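Local coordinates for protein cyanuric acid amidohydrolase (Azorhizobium caulinodans, PDB 4NQ3) that hydrolyses cyanuric acid, opening its s-triazine ring to carboxybiuret, which decarboxylates spontaneously to biuret in the breakdown of herbicides such as atrazine, at residues Ser191-Ala196 and Asp209-Ala214. Residues are numbered along the deposited sequence; the frame is centred on the assembly and turned at random.
Sequences SALGIA and DAVICA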
loop_
_atom_site.group_PDB
_atom_site.type_symbol
_atom_site.label_atom_id
_atom_site.label_comp_id
_atom_site.label_asym_id
_atom_site.label_seq_id
_atom_site.Cartn_x
_atom_site.Cartn_y
_atom_site.Cartn_z
ATOM N N SER A 191 -13.983 9.837 22.204
ATOM C CA SER A 191 -15.179 9.029 22.380
ATOM C C SER A 191 -15.012 7.986 23.478
ATOM O O SER A 191 -15.917 7.768 24.279
ATOM C CB SER A 191 -15.535 8.333 21.072
ATOM O OG SER A 191 -15.862 9.304 20.100
ATOM N N ALA A 192 -13.857 7.337 23.523
ATOM C CA ALA A 192 -13.619 6.324 24.536
ATOM C C ALA A 192 -13.664 6.943 25.945
ATOM O O ALA A 192 -14.265 6.385 26.862
ATOM C CB ALA A 192 -12.288 5.641 24.285
ATOM N N LEU A 193 -13.066 8.117 26.114
ATOM C CA LEU A 193 -13.083 8.758 27.426
ATOM C C LEU A 193 -14.505 9.144 27.784
ATOM O O LEU A 193 -14.905 9.093 28.945
ATOM C CB LEU A 193 -12.176 9.979 27.442
ATOM C CG LEU A 193 -10.739 9.483 27.462
ATOM C CD1 LEU A 193 -9.742 10.616 27.275
ATOM C CD2 LEU A 193 -10.508 8.697 28.736
ATOM N N GLY A 194 -15.275 9.527 26.769
ATOM C CA GLY A 194 -16.684 9.835 26.950
ATOM C C GLY A 194 -17.429 8.620 27.474
ATOM O O GLY A 194 -18.214 8.740 28.422
ATOM N N ILE A 195 -17.179 7.451 26.880
ATOM C CA ILE A 195 -17.754 6.219 27.393
ATOM C C ILE A 195 -17.285 5.977 28.828
ATOM O O ILE A 195 -18.079 5.618 29.715
ATOM C CB ILE A 195 -17.376 5.010 26.516
ATOM C CG1 ILE A 195 -18.072 5.112 25.162
ATOM C CG2 ILE A 195 -17.781 3.702 27.177
ATOM C CD1 ILE A 195 -17.513 4.179 24.136
ATOM N N ALA A 196 -15.995 6.194 29.059
ATOM C CA ALA A 196 -15.440 5.961 30.382
ATOM C C ALA A 196 -16.146 6.888 31.370
ATOM O O ALA A 196 -16.621 6.462 32.430
ATOM C CB ALA A 196 -13.917 6.189 30.385
ATOM N N ASP A 209 -8.363 18.502 27.715
ATOM C CA ASP A 209 -7.859 18.390 26.350
ATOM C C ASP A 209 -6.466 17.736 26.354
ATOM O O ASP A 209 -6.169 16.873 25.520
ATOM C CB ASP A 209 -7.802 19.772 25.677
ATOM C CG ASP A 209 -9.165 20.253 25.156
ATOM O OD1 ASP A 209 -10.219 19.675 25.522
ATOM O OD2 ASP A 209 -9.180 21.248 24.389
ATOM N N ALA A 210 -5.636 18.139 27.316
ATOM C CA ALA A 210 -4.217 17.753 27.360
ATOM C C ALA A 210 -3.982 16.272 27.646
ATOM O O ALA A 210 -2.939 15.714 27.277
ATOM C CB ALA A 210 -3.496 18.586 28.381
ATOM N N VAL A 211 -4.949 15.665 28.328
ATOM C CA VAL A 211 -4.964 14.235 28.637
ATOM C C VAL A 211 -5.279 13.318 27.428
ATOM O O VAL A 211 -4.717 12.229 27.296
ATOM C CB VAL A 211 -6.006 13.963 29.749
ATOM C CG1 VAL A 211 -6.556 12.553 29.665
ATOM C CG2 VAL A 211 -5.435 14.271 31.117
ATOM N N ILE A 212 -6.180 13.766 26.558
ATOM C CA ILE A 212 -6.678 12.948 25.454
ATOM C C ILE A 212 -5.598 12.487 24.485
ATOM O O ILE A 212 -4.912 13.302 23.845
ATOM C CB ILE A 212 -7.761 13.720 24.658
ATOM C CG1 ILE A 212 -8.905 14.115 25.607
ATOM C CG2 ILE A 212 -8.244 12.885 23.478
ATOM C CD1 ILE A 212 -9.923 15.034 25.017
ATOM N N CYS A 213 -5.506 11.169 24.329
ATOM C CA CYS A 213 -4.448 10.542 23.522
ATOM C C CYS A 213 -3.074 10.969 24.007
ATOM O O CYS A 213 -2.180 11.229 23.205
ATOM C CB CYS A 213 -4.593 10.890 22.047
ATOM S SG CYS A 213 -6.004 10.093 21.290
ATOM N N ALA A 214 -2.932 11.055 25.325
ATOM C CA ALA A 214 -1.676 11.411 25.964
ATOM C C ALA A 214 -1.482 10.517 27.188
ATOM O O ALA A 214 -0.461 9.850 27.308
ATOM C CB ALA A 214 -1.667 12.873 26.341
#
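Leu193 reaches from helix 180-199 to Ile212 and Val211 in the loop that follows the helix, and one methyl does nearly all the touching. Leu193 CB points toward the loop but remains 5.6 Å from Ile212 CG1, and Leu193 CG, at 5.3 Å from that same Ile212 CG1, is still not in contact. CG anti to the carbonyl carbon (chi1 -74°) and CD1 anti to CA (chi2 172°) put CD1 at the loop side. Leu193 CD1 lies 4.0 Å from Ile212 CG1, so it meets the middle of the isoleucine's longer branch rather than its end: Ile212 CD1 is 5.0 Å from Leu193 CD1. Leu193 CD1 also comes to 4.4 Å from Val211 CG1, a looser touch. The other branch contributes little, Leu193 CD2 being 5.6 Å from Val211 CG1. No hydrogen bond crosses, and the 90 Å² buried over both sides marks a small, purely apolar contact.

Backbone bonds within 209-214, from Ile212 N to Asp209 O and, weakly, from Ala214 N to Val211 O, curl the loop. Ile212 also packs on Val128 of helix 125-141, while Ile195 and Ser191 face the sheet. Strands 150-157 and 223-227 are parallel neighbours, so helix 180-199 and this loop belong to the beta-alpha-beta crossover between them, in what is predicted to be the second of three similar repeating units of the cyclic amide hydrolase fold.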